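Long-range contacts in malonyl CoA-acyl carrier protein transacylase (PDB 3PTW), which probably catalyses transfer of the malonyl group from coenzyme A to acyl carrier protein, the step that supplies malonyl units for fatty acid synthesis: residues T59-P64 / V113-K118; M120-V124 / S195-H199; I66-N70 / L92-S96; R35-L40 / F106-K111; L210-N215 / I242-T246. All blocks are in the same frame, centred on the assembly; numbering follows the deposited sequence.

Contact 1 of 5, residues T59-P64 / V113-K118; sequences TEFTQP and VKKRGK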
# COMPACT_ATOMS: atom_id res chain seq x y z
N THR A 59 11.69 1.92 -7.64
CA THR A 59 10.85 1.04 -6.81
C THR A 59 11.63 0.16 -5.81
O THR A 59 11.25 0.05 -4.63
CB THR A 59 9.86 0.19 -7.66
OG1 THR A 59 10.49 -1.01 -8.12
CG2 THR A 59 9.38 0.99 -8.86
N GLU A 60 12.73 -0.45 -6.25
CA GLU A 60 13.65 -1.13 -5.33
C GLU A 60 13.96 -0.32 -4.06
O GLU A 60 14.02 -0.86 -2.95
CB GLU A 60 14.95 -1.51 -6.02
CG GLU A 60 15.86 -2.31 -5.10
CD GLU A 60 17.20 -2.62 -5.70
OE1 GLU A 60 17.36 -2.45 -6.92
OE2 GLU A 60 18.09 -3.05 -4.94
N PHE A 61 14.14 0.99 -4.23
CA PHE A 61 14.46 1.87 -3.11
C PHE A 61 13.24 2.54 -2.46
O PHE A 61 13.23 2.75 -1.25
CB PHE A 61 15.51 2.89 -3.53
CG PHE A 61 16.87 2.28 -3.72
CD1 PHE A 61 17.77 2.24 -2.66
CD2 PHE A 61 17.24 1.71 -4.94
CE1 PHE A 61 19.02 1.65 -2.81
CE2 PHE A 61 18.50 1.11 -5.11
CZ PHE A 61 19.39 1.09 -4.05
N THR A 62 12.23 2.87 -3.27
CA THR A 62 10.96 3.41 -2.78
C THR A 62 10.34 2.55 -1.69
O THR A 62 9.84 3.08 -0.68
CB THR A 62 9.92 3.52 -3.94
OG1 THR A 62 10.52 4.13 -5.08
CG2 THR A 62 8.70 4.34 -3.51
N GLN A 63 10.38 1.23 -1.89
CA GLN A 63 9.65 0.31 -1.01
C GLN A 63 10.23 0.30 0.43
O GLN A 63 9.48 0.56 1.37
CB GLN A 63 9.47 -1.08 -1.66
CG GLN A 63 8.65 -1.06 -2.97
CD GLN A 63 8.08 -2.42 -3.42
OE1 GLN A 63 8.18 -3.43 -2.73
NE2 GLN A 63 7.49 -2.44 -4.60
N PRO A 64 11.55 0.05 0.61
CA PRO A 64 12.08 0.13 1.98
C PRO A 64 12.12 1.55 2.53
O PRO A 64 12.20 1.73 3.75
CB PRO A 64 13.50 -0.41 1.85
CG PRO A 64 13.87 -0.18 0.39
CD PRO A 64 12.57 -0.43 -0.35
N VAL A 113 11.19 -6.03 1.28
CA VAL A 113 10.51 -5.18 0.31
C VAL A 113 11.47 -4.52 -0.70
O VAL A 113 11.06 -4.17 -1.81
CB VAL A 113 9.57 -4.13 0.94
CG1 VAL A 113 8.41 -4.83 1.71
CG2 VAL A 113 10.34 -3.14 1.82
N LYS A 114 12.72 -4.38 -0.31
CA LYS A 114 13.75 -3.90 -1.23
C LYS A 114 13.89 -4.93 -2.35
O LYS A 114 13.91 -4.57 -3.53
CB LYS A 114 15.07 -3.66 -0.50
CG LYS A 114 16.23 -3.23 -1.39
CD LYS A 114 17.47 -2.93 -0.53
CE LYS A 114 18.74 -2.92 -1.37
NZ LYS A 114 18.85 -1.64 -2.13
N LYS A 115 13.96 -6.21 -1.98
CA LYS A 115 14.06 -7.29 -2.94
C LYS A 115 12.83 -7.36 -3.83
O LYS A 115 12.94 -7.49 -5.04
CB LYS A 115 14.35 -8.64 -2.25
CG LYS A 115 15.78 -8.73 -1.70
CD LYS A 115 16.17 -10.15 -1.32
CE LYS A 115 17.46 -10.22 -0.49
NZ LYS A 115 17.31 -9.62 0.91
N ARG A 116 11.65 -7.25 -3.21
CA ARG A 116 10.36 -7.26 -3.88
C ARG A 116 10.28 -6.15 -4.93
O ARG A 116 9.87 -6.37 -6.06
CB ARG A 116 9.25 -7.09 -2.85
CG ARG A 116 7.83 -6.87 -3.40
CD ARG A 116 6.87 -6.59 -2.23
NE ARG A 116 5.46 -6.57 -2.59
CZ ARG A 116 4.80 -5.48 -3.01
NH1 ARG A 116 5.44 -4.33 -3.16
NH2 ARG A 116 3.51 -5.57 -3.32
N GLY A 117 10.68 -4.95 -4.52
CA GLY A 117 10.62 -3.78 -5.39
C GLY A 117 11.49 -3.97 -6.60
O GLY A 117 11.10 -3.61 -7.72
N LYS A 118 12.67 -4.54 -6.37
CA LYS A 118 13.60 -4.93 -7.42
C LYS A 118 12.93 -5.91 -8.38
O LYS A 118 12.96 -5.72 -9.62
CB LYS A 118 14.83 -5.59 -6.79
CG LYS A 118 16.05 -5.79 -7.69
CD LYS A 118 17.08 -6.73 -7.02
CE LYS A 118 17.87 -6.09 -5.85
NZ LYS A 118 17.25 -6.06 -4.47
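Thr59 meets Gly117 where helices 59-79 and 106-122 pack as a close antiparallel pair, their local axes 7.0 Å apart with 149° between the N-to-C directions. Thr59 OG1 donates to Gly117 O at 2.7 Å, arriving from above the carbonyl plane. One residue on, the backbone of Glu60 lies against Gly117, 4.0 Å from CA to CA, an approach that the missing side chain of the glycine allows. Glu60 extends alongside Lys118, its CG opposite the backbone N (chi1 -176°), and carries OE2 to two ammonium groups: salt bridges of 3.2 Å run from OE2 to Lys114 NZ and to Lys118 NZ, the second weak as a hydrogen bond. Lys114 NZ also makes an off-centre cation-pi contact with Phe61, 3.8 Å from the ring centroid. Gln63 crosses Arg116 at about a right angle, and Arg116 NH1 donates to Gln63 OE1 (2.9 Å, 158° at the hydrogen). The acceptor lies in the guanidinium plane, whereas the donor stands above the amide plane. Arg116 NH2 bonds Ser91 and Gln248, consistent with the arginine that receives the malonyl carboxylate in this family. At Pro64, CG packs 3.8 Å from Lys114 CB.

Contact 2 of 5, residues M120-V124 / S195-H199; sequences MQEAV and SAPFH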
# COMPACT_ATOMS: atom_id res chain seq x y z
N MET A 120 9.68 -6.66 -8.85
CA MET A 120 8.53 -6.09 -9.55
C MET A 120 8.95 -5.19 -10.72
O MET A 120 8.33 -5.23 -11.79
CB MET A 120 7.62 -5.33 -8.59
CG MET A 120 6.87 -6.23 -7.62
SD MET A 120 5.98 -5.30 -6.35
CE MET A 120 4.52 -4.81 -7.27
N GLN A 121 10.01 -4.40 -10.51
CA GLN A 121 10.48 -3.47 -11.54
C GLN A 121 11.14 -4.20 -12.71
O GLN A 121 10.96 -3.81 -13.86
CB GLN A 121 11.44 -2.43 -10.95
CG GLN A 121 11.59 -1.12 -11.77
CD GLN A 121 10.25 -0.47 -12.17
OE1 GLN A 121 10.05 -0.08 -13.32
NE2 GLN A 121 9.33 -0.37 -11.21
N GLU A 122 11.87 -5.27 -12.40
CA GLU A 122 12.66 -6.01 -13.39
C GLU A 122 11.90 -7.12 -14.13
O GLU A 122 12.41 -7.65 -15.10
CB GLU A 122 13.90 -6.62 -12.73
CG GLU A 122 14.93 -5.60 -12.26
CD GLU A 122 16.16 -6.25 -11.62
OE1 GLU A 122 16.08 -7.44 -11.23
OE2 GLU A 122 17.20 -5.57 -11.50
N ALA A 123 10.70 -7.47 -13.66
CA ALA A 123 9.94 -8.61 -14.22
C ALA A 123 9.67 -8.47 -15.72
O ALA A 123 9.83 -9.43 -16.48
CB ALA A 123 8.62 -8.80 -13.46
N VAL A 124 9.23 -7.28 -16.12
CA VAL A 124 8.92 -6.95 -17.50
C VAL A 124 9.88 -5.86 -17.96
O VAL A 124 10.18 -4.93 -17.21
CB VAL A 124 7.45 -6.47 -17.62
CG1 VAL A 124 7.10 -6.13 -19.06
CG2 VAL A 124 6.49 -7.52 -17.07
N SER A 195 6.15 2.43 -15.73
CA SER A 195 6.60 1.58 -16.83
C SER A 195 6.55 0.07 -16.53
O SER A 195 7.14 -0.72 -17.27
CB SER A 195 7.98 2.02 -17.33
OG SER A 195 8.89 2.18 -16.25
N ALA A 196 5.86 -0.31 -15.46
CA ALA A 196 5.76 -1.71 -15.06
C ALA A 196 4.31 -2.12 -14.82
O ALA A 196 3.61 -1.44 -14.09
CB ALA A 196 6.60 -1.99 -13.83
N PRO A 197 3.87 -3.24 -15.43
CA PRO A 197 2.49 -3.70 -15.30
C PRO A 197 2.22 -4.40 -13.97
O PRO A 197 1.97 -5.62 -13.94
CB PRO A 197 2.34 -4.68 -16.47
CG PRO A 197 3.70 -5.19 -16.71
CD PRO A 197 4.67 -4.10 -16.31
N PHE A 198 2.26 -3.63 -12.88
CA PHE A 198 2.04 -4.19 -11.56
C PHE A 198 0.66 -4.86 -11.48
O PHE A 198 -0.30 -4.43 -12.13
CB PHE A 198 2.16 -3.12 -10.47
CG PHE A 198 3.56 -2.60 -10.25
CD1 PHE A 198 4.68 -3.30 -10.69
CD2 PHE A 198 3.76 -1.42 -9.54
CE1 PHE A 198 5.97 -2.81 -10.46
CE2 PHE A 198 5.04 -0.93 -9.29
CZ PHE A 198 6.15 -1.62 -9.76
N HIS A 199 0.59 -5.93 -10.70
CA HIS A 199 -0.65 -6.61 -10.35
C HIS A 199 -1.40 -7.31 -11.47
O HIS A 199 -2.62 -7.49 -11.40
CB HIS A 199 -1.57 -5.68 -9.56
CG HIS A 199 -0.90 -5.07 -8.37
ND1 HIS A 199 -0.57 -5.80 -7.24
CD2 HIS A 199 -0.49 -3.80 -8.13
CE1 HIS A 199 0.01 -5.00 -6.36
NE2 HIS A 199 0.07 -3.78 -6.87
O HOH W 1 9.07 -2.59 -15.96
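A Met-aromatic contact between Met120 and Phe198 joins the C-terminal part of helix 106-122 to the loop that leads into helix 204-214. The two side chains cross at about a right angle. The bend at the end of the methionine (chi3 80°) sets its methyl over one ring face, with CE 3.9 Å from the Phe198 centroid and only 15° off the normal; SD stands farther above that ring, 5.0 Å from the centroid. Met120 CB touches Phe198 CE1 at 3.5 Å, and Met120 O lies in the ring plane at the edge. Gln121 brings its amide obliquely to the ring at a plane angle of 76°. The loop also carries His199, whose side chain touches Ser91 and whose ND1 bonds Gln248 O; this agrees with the serine-histidine pair of acyltransferase active sites. Pro197 is the centre of an inverse gamma turn closed by Phe198 N to Ala196 O at 2.8 Å. Pro197 CG and Val124 CG2 face each other at 3.7 Å. A water between the segments lies 2.9 Å from Val124 O and 3.0 Å from Ser195 O.

Contact 3 of 5, residues I66-N70 / L92-S96; sequences IITTN and LGEYS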
# COMPACT_ATOMS: atom_id res chain seq x y z
N ILE A 66 9.60 3.84 2.12
CA ILE A 66 8.24 4.01 2.67
C ILE A 66 8.00 3.15 3.91
O ILE A 66 7.46 3.63 4.91
CB ILE A 66 7.17 3.76 1.58
CG1 ILE A 66 7.23 4.89 0.55
CG2 ILE A 66 5.76 3.62 2.19
CD1 ILE A 66 6.30 4.74 -0.60
N ILE A 67 8.43 1.90 3.85
CA ILE A 67 8.25 0.96 4.95
C ILE A 67 8.88 1.49 6.25
O ILE A 67 8.27 1.38 7.32
CB ILE A 67 8.79 -0.45 4.59
CG1 ILE A 67 7.90 -1.10 3.52
CG2 ILE A 67 8.93 -1.33 5.83
CD1 ILE A 67 6.43 -1.26 3.91
N THR A 68 10.08 2.06 6.12
CA THR A 68 10.80 2.67 7.24
C THR A 68 10.06 3.89 7.77
O THR A 68 9.95 4.07 8.98
CB THR A 68 12.24 3.14 6.82
OG1 THR A 68 12.98 2.03 6.29
CG2 THR A 68 12.99 3.73 8.01
N THR A 69 9.60 4.72 6.86
CA THR A 69 8.87 5.94 7.19
C THR A 69 7.56 5.61 7.92
O THR A 69 7.27 6.18 8.99
CB THR A 69 8.67 6.79 5.92
OG1 THR A 69 9.94 7.34 5.54
CG2 THR A 69 7.67 7.93 6.14
N ASN A 70 6.79 4.67 7.37
CA ASN A 70 5.57 4.14 8.00
C ASN A 70 5.81 3.64 9.44
O ASN A 70 5.00 3.89 10.33
CB ASN A 70 4.93 3.03 7.14
CG ASN A 70 4.35 3.55 5.82
OD1 ASN A 70 4.40 4.74 5.53
ND2 ASN A 70 3.79 2.65 5.00
N LEU A 92 2.01 -2.11 -1.20
CA LEU A 92 3.18 -2.09 -0.31
C LEU A 92 2.85 -1.99 1.18
O LEU A 92 3.49 -2.66 2.00
CB LEU A 92 4.15 -0.97 -0.69
CG LEU A 92 5.33 -0.77 0.27
CD1 LEU A 92 6.27 -1.98 0.28
CD2 LEU A 92 6.09 0.50 -0.06
N GLY A 93 1.88 -1.14 1.52
CA GLY A 93 1.48 -0.93 2.93
C GLY A 93 0.93 -2.18 3.63
O GLY A 93 0.79 -2.19 4.86
N GLU A 94 0.63 -3.23 2.85
CA GLU A 94 0.25 -4.52 3.43
C GLU A 94 1.39 -5.08 4.26
O GLU A 94 1.15 -5.74 5.28
CB GLU A 94 -0.15 -5.53 2.35
CG GLU A 94 -0.47 -6.94 2.87
CD GLU A 94 -1.48 -7.65 2.01
OE1 GLU A 94 -2.37 -6.96 1.43
OE2 GLU A 94 -1.40 -8.90 1.91
N TYR A 95 2.63 -4.78 3.85
CA TYR A 95 3.81 -5.15 4.64
C TYR A 95 3.88 -4.42 5.98
O TYR A 95 4.16 -5.04 6.99
CB TYR A 95 5.11 -5.01 3.83
CG TYR A 95 5.24 -6.11 2.80
CD1 TYR A 95 5.92 -7.29 3.09
CD2 TYR A 95 4.64 -5.99 1.54
CE1 TYR A 95 6.02 -8.31 2.16
CE2 TYR A 95 4.73 -7.02 0.60
CZ TYR A 95 5.43 -8.17 0.92
OH TYR A 95 5.53 -9.20 0.01
N SER A 96 3.59 -3.12 5.99
CA SER A 96 3.59 -2.36 7.25
C SER A 96 2.53 -2.93 8.19
O SER A 96 2.70 -2.93 9.40
CB SER A 96 3.30 -0.87 7.03
OG SER A 96 4.16 -0.27 6.06
O HOH W 2 6.11 -0.26 7.89
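Leu92 divides its two methyl groups between Ile66 and Ile67, forming most of the apolar part of this buried contact. Leu92 CD2 rests 3.8 Å from Ile66 CB, and Leu92 CD1 meets Ile67 CD1 at 3.7 Å. With CG opposite the backbone N (chi1 174°), its methyls part at helix 59-79. Ile67 is bent at chi2 (-58°), which brings CD1 to segment 92-96; there it also touches Tyr95 CB at 4.0 Å and approaches Ser96 OG at 3.3 Å.

Polar bonds gather on Ser96. Asn70 ND2 donates to Ser96 OG at 3.1 Å in a nearly straight bond (166°), with the oxygen in the plane of the amide. The same ND2 bonds Ala9 O, so two partners fix how the carboxamide is turned. A water adds a second link: it donates to Ile67 O at 2.8 Å and lies 2.7 Å from Ser96 OG. Hydroxyl, amide and helix carbonyl are thus tied together inside the protein.

Gly93 belongs to a Gly-x-Ser-x-Gly sequence, consistent with the nucleophile elbow of acyltransferases, in which Ser91 would be the nucleophile. Helix 93-100 follows that turn out of strand 86-89 and leans on helix 59-79; Asn70 and Ser96 both touch Phe8 of the adjacent parallel strand 4-8, while Tyr95 reaches the other way, to helices 106-122 and 241-248.

Contact 4 of 5, residues R35-L40 / F106-K111; sequences RSSEAL and FEDGVK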
# COMPACT_ATOMS: atom_id res chain seq x y z
N ARG A 35 17.83 1.53 12.79
CA ARG A 35 17.69 0.09 12.60
C ARG A 35 17.55 -0.29 11.12
O ARG A 35 18.01 -1.36 10.69
CB ARG A 35 16.49 -0.42 13.39
CG ARG A 35 16.70 -0.45 14.90
CD ARG A 35 15.37 -0.59 15.63
NE ARG A 35 14.64 -1.82 15.29
CZ ARG A 35 13.34 -2.02 15.46
NH1 ARG A 35 12.79 -3.18 15.11
NH2 ARG A 35 12.57 -1.07 15.99
N SER A 36 16.89 0.57 10.34
CA SER A 36 16.66 0.31 8.93
C SER A 36 17.99 0.41 8.19
O SER A 36 18.32 -0.43 7.35
CB SER A 36 15.64 1.28 8.35
OG SER A 36 15.37 0.97 6.99
N SER A 37 18.74 1.45 8.53
CA SER A 37 20.08 1.63 8.00
C SER A 37 20.97 0.44 8.33
O SER A 37 21.62 -0.09 7.43
CB SER A 37 20.70 2.92 8.53
OG SER A 37 20.01 4.02 7.99
N GLU A 38 20.98 0.02 9.59
CA GLU A 38 21.77 -1.14 10.01
C GLU A 38 21.37 -2.39 9.22
O GLU A 38 22.22 -3.12 8.74
CB GLU A 38 21.66 -1.41 11.51
CG GLU A 38 22.52 -0.50 12.39
CD GLU A 38 24.03 -0.66 12.16
OE1 GLU A 38 24.79 0.16 12.73
OE2 GLU A 38 24.45 -1.58 11.42
N ALA A 39 20.06 -2.61 9.08
CA ALA A 39 19.58 -3.81 8.40
C ALA A 39 19.93 -3.82 6.90
O ALA A 39 20.30 -4.86 6.36
CB ALA A 39 18.08 -3.99 8.61
N LEU A 40 19.84 -2.66 6.26
CA LEU A 40 20.00 -2.53 4.81
C LEU A 40 21.43 -2.24 4.38
O LEU A 40 21.80 -2.48 3.24
CB LEU A 40 19.08 -1.42 4.27
CG LEU A 40 17.74 -1.75 3.60
CD1 LEU A 40 17.24 -3.12 3.97
CD2 LEU A 40 16.68 -0.70 3.92
N PHE A 106 10.43 -6.09 11.71
CA PHE A 106 10.78 -4.87 10.97
C PHE A 106 12.03 -5.01 10.07
O PHE A 106 11.96 -4.76 8.87
CB PHE A 106 10.91 -3.66 11.90
CG PHE A 106 11.45 -2.43 11.21
CD1 PHE A 106 10.71 -1.78 10.22
CD2 PHE A 106 12.72 -1.94 11.52
CE1 PHE A 106 11.21 -0.66 9.57
CE2 PHE A 106 13.23 -0.82 10.88
CZ PHE A 106 12.47 -0.18 9.90
N GLU A 107 13.17 -5.42 10.65
CA GLU A 107 14.41 -5.62 9.89
C GLU A 107 14.22 -6.56 8.68
O GLU A 107 14.73 -6.29 7.60
CB GLU A 107 15.55 -6.14 10.77
CG GLU A 107 16.17 -5.09 11.69
CD GLU A 107 15.47 -4.96 13.04
OE1 GLU A 107 16.16 -4.63 14.02
OE2 GLU A 107 14.23 -5.20 13.12
N ASP A 108 13.47 -7.64 8.87
CA ASP A 108 13.15 -8.56 7.79
C ASP A 108 12.20 -7.91 6.81
O ASP A 108 12.31 -8.09 5.60
CB ASP A 108 12.55 -9.86 8.34
CG ASP A 108 13.52 -10.62 9.22
OD1 ASP A 108 14.75 -10.36 9.15
OD2 ASP A 108 13.07 -11.48 9.99
N GLY A 109 11.27 -7.12 7.34
CA GLY A 109 10.36 -6.33 6.52
C GLY A 109 11.11 -5.46 5.54
O GLY A 109 10.93 -5.59 4.33
N VAL A 110 11.97 -4.58 6.05
CA VAL A 110 12.66 -3.65 5.15
C VAL A 110 13.53 -4.35 4.12
O VAL A 110 13.43 -4.02 2.95
CB VAL A 110 13.44 -2.53 5.87
CG1 VAL A 110 12.50 -1.43 6.28
CG2 VAL A 110 14.26 -3.04 7.05
N LYS A 111 14.32 -5.34 4.55
CA LYS A 111 15.14 -6.12 3.62
C LYS A 111 14.30 -6.79 2.54
O LYS A 111 14.68 -6.78 1.37
CB LYS A 111 16.04 -7.16 4.34
CG LYS A 111 17.17 -6.56 5.19
CD LYS A 111 18.44 -7.44 5.27
CE LYS A 111 18.32 -8.60 6.24
NZ LYS A 111 17.32 -8.33 7.32
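Arg35 and Glu107 share a two-point salt bridge at the margin of this helix packing. Arg35 NH1 donates to Glu107 OE2 at 3.2 Å (158°), meeting it from above the carboxylate plane, and Arg35 NE makes a straighter but weak bond to Glu107 OE1 at 3.4 Å. The groups are not coplanar, their planes standing 56° apart. Phe106 CD2 lies over one face of the guanidinium, which therefore has an aromatic neighbour as well as its carboxylate. Glu107 OE2 has a further, weak bond from Asn105 ND2, and the bend at chi2 (88°) turns the carboxylate to the arginine. Glu107 O accepts Lys111 N within its helix and, weakly, Lys111 NZ at 3.3 Å; that ammonium also has a long salt bridge to Asp108 OD1. Ser36 OG is satisfied by Thr68 OG1, so toward Val110 CG1 it only packs, at 3.8 Å. Carbon atoms pack between: Ala39 CB on Glu107 CG at 3.8 Å and, farther along, Leu40 CD1 on Lys111 CG at 3.7 Å, with Val110 beside Ala39 and Leu40. Helix 27-40 crosses the start of helix 106-122 obliquely, and helix 59-79 touches both, with Pro64 on Leu40 and Ile67 and Thr68 on Val110.

Contact 5 of 5, residues L210-N215 / I242-T246; sequences LEDELN and IELLT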
# COMPACT_ATOMS: atom_id res chain seq x y z
N LEU A 210 9.96 -13.60 -5.31
CA LEU A 210 9.53 -13.14 -4.00
C LEU A 210 9.21 -14.33 -3.09
O LEU A 210 9.60 -14.34 -1.91
CB LEU A 210 8.33 -12.20 -4.15
CG LEU A 210 7.67 -11.65 -2.89
CD1 LEU A 210 8.67 -10.83 -2.06
CD2 LEU A 210 6.43 -10.82 -3.27
N GLU A 211 8.54 -15.34 -3.66
CA GLU A 211 8.27 -16.61 -2.96
C GLU A 211 9.56 -17.21 -2.38
O GLU A 211 9.62 -17.56 -1.20
CB GLU A 211 7.59 -17.61 -3.89
CG GLU A 211 7.39 -19.00 -3.31
CD GLU A 211 6.57 -19.91 -4.21
OE1 GLU A 211 6.73 -19.84 -5.45
OE2 GLU A 211 5.76 -20.71 -3.70
N ASP A 212 10.58 -17.33 -3.22
CA ASP A 212 11.88 -17.88 -2.77
C ASP A 212 12.46 -17.09 -1.61
O ASP A 212 12.95 -17.68 -0.64
CB ASP A 212 12.87 -17.98 -3.94
CG ASP A 212 12.50 -19.09 -4.91
OD1 ASP A 212 12.91 -19.03 -6.09
OD2 ASP A 212 11.77 -20.03 -4.49
N GLU A 213 12.39 -15.77 -1.70
CA GLU A 213 12.83 -14.88 -0.61
C GLU A 213 11.98 -15.02 0.66
O GLU A 213 12.52 -15.17 1.76
CB GLU A 213 12.81 -13.42 -1.08
CG GLU A 213 13.88 -13.09 -2.11
CD GLU A 213 15.27 -13.54 -1.69
OE1 GLU A 213 15.67 -13.30 -0.53
OE2 GLU A 213 15.95 -14.16 -2.54
N LEU A 214 10.66 -14.97 0.50
CA LEU A 214 9.74 -15.20 1.62
C LEU A 214 10.04 -16.50 2.38
O LEU A 214 10.04 -16.50 3.61
CB LEU A 214 8.27 -15.15 1.15
CG LEU A 214 7.64 -13.78 0.86
CD1 LEU A 214 6.38 -13.90 -0.01
CD2 LEU A 214 7.31 -13.02 2.16
N ASN A 215 10.31 -17.58 1.65
CA ASN A 215 10.63 -18.88 2.26
C ASN A 215 11.89 -18.89 3.17
O ASN A 215 12.06 -19.80 3.98
CB ASN A 215 10.75 -19.97 1.19
CG ASN A 215 9.39 -20.45 0.69
OD1 ASN A 215 8.40 -20.39 1.41
ND2 ASN A 215 9.35 -20.94 -0.54
N ILE A 242 2.81 -16.54 2.90
CA ILE A 242 3.71 -16.48 1.74
C ILE A 242 2.97 -16.46 0.40
O ILE A 242 3.31 -15.68 -0.49
CB ILE A 242 4.74 -17.65 1.78
CG1 ILE A 242 5.71 -17.46 2.96
CG2 ILE A 242 5.49 -17.80 0.43
CD1 ILE A 242 6.16 -18.77 3.61
N GLU A 243 1.93 -17.28 0.28
CA GLU A 243 1.20 -17.39 -0.98
C GLU A 243 0.35 -16.15 -1.24
O GLU A 243 0.27 -15.70 -2.37
CB GLU A 243 0.33 -18.64 -0.98
CG GLU A 243 -0.70 -18.72 -2.07
CD GLU A 243 -1.89 -19.56 -1.65
OE1 GLU A 243 -2.98 -18.98 -1.44
OE2 GLU A 243 -1.71 -20.80 -1.50
N LEU A 244 -0.29 -15.63 -0.19
CA LEU A 244 -1.05 -14.38 -0.30
C LEU A 244 -0.16 -13.19 -0.66
O LEU A 244 -0.63 -12.23 -1.25
CB LEU A 244 -1.82 -14.11 0.98
CG LEU A 244 -3.33 -14.42 1.02
CD1 LEU A 244 -3.82 -15.44 -0.01
CD2 LEU A 244 -3.73 -14.84 2.41
N LEU A 245 1.11 -13.27 -0.29
CA LEU A 245 2.07 -12.19 -0.55
C LEU A 245 2.71 -12.40 -1.93
O LEU A 245 3.02 -11.45 -2.65
CB LEU A 245 3.13 -12.18 0.55
CG LEU A 245 3.26 -11.08 1.60
CD1 LEU A 245 1.99 -10.27 1.85
CD2 LEU A 245 3.83 -11.65 2.89
N THR A 246 2.86 -13.67 -2.29
CA THR A 246 3.28 -14.06 -3.63
C THR A 246 2.24 -13.60 -4.66
O THR A 246 2.58 -12.84 -5.56
CB THR A 246 3.53 -15.58 -3.69
OG1 THR A 246 4.74 -15.85 -2.98
CG2 THR A 246 3.64 -16.09 -5.12
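Ile242 begins the contact by pressing its branched side chain against Leu214, with CG1 3.9 Å from Leu214 CB. Its CD1 comes to 3.5 Å from Asn215 OD1, the two side chains crossing at about a right angle. The carbonyl of Ile242 serves its own helix twice over: Thr246 N donates to Ile242 O at 2.7 Å and Thr246 OG1 at 2.9 Å, from opposite faces of the carbonyl plane.

Leu245 comes next along the inner side of the helix. Leu214 CD1 touches Leu245 CB at 3.7 Å, leucine crossing leucine nearly perpendicularly, and Leu210 CD2 lies 3.5 Å from Leu245 O. Thr246 then closes the interface. Its hydroxyl stands beside the backbone N, opposite the carbonyl carbon (chi1 -73°), a placing that lets OG1 turn back to Ile242 O while resting 3.5 Å from Glu211 CB. The threonine thus keeps its polar bond inside its helix and offers the neighbour mainly a packing surface.

No hydrogen bond spans the two segments; plain hydrophobic packing holds them, with the local axes of 210-214 and 242-246 150° apart, roughly antiparallel. Helix 204-214 packs against helix 241-248 and, on another side, helix 106-122, where Leu210 touches Arg116 and Leu214 touches Leu112. Leu245 continues onto Glu94, Tyr95 and Leu98 of helix 93-100, and Tyr235 packs on Leu245 from a loop.

In the fold
Helix 106-122 runs through contacts 4, 1 and 2 in turn, with contact 1 about 12 Å, centre to centre, from each of the others. Helix 59-79 is shared by contacts 1 and 3, whose centres lie about 11 Å apart; Val113 and Arg116 of the first pack on Tyr95 of the second. Contacts 3 and 4 meet where Ile67 CG2 lies 3.6 Å from Val110 CG1, and Tyr95 OH sits 3.4 Å from Leu245 CG of contact 5. The likely active site lies among contacts 1, 2 and 3: Ser91, just before segment 92-96, is the point on which Arg116 of contact 1 and His199 of contact 2 converge. Contacts 4 and 5 belong to the surrounding helical packing.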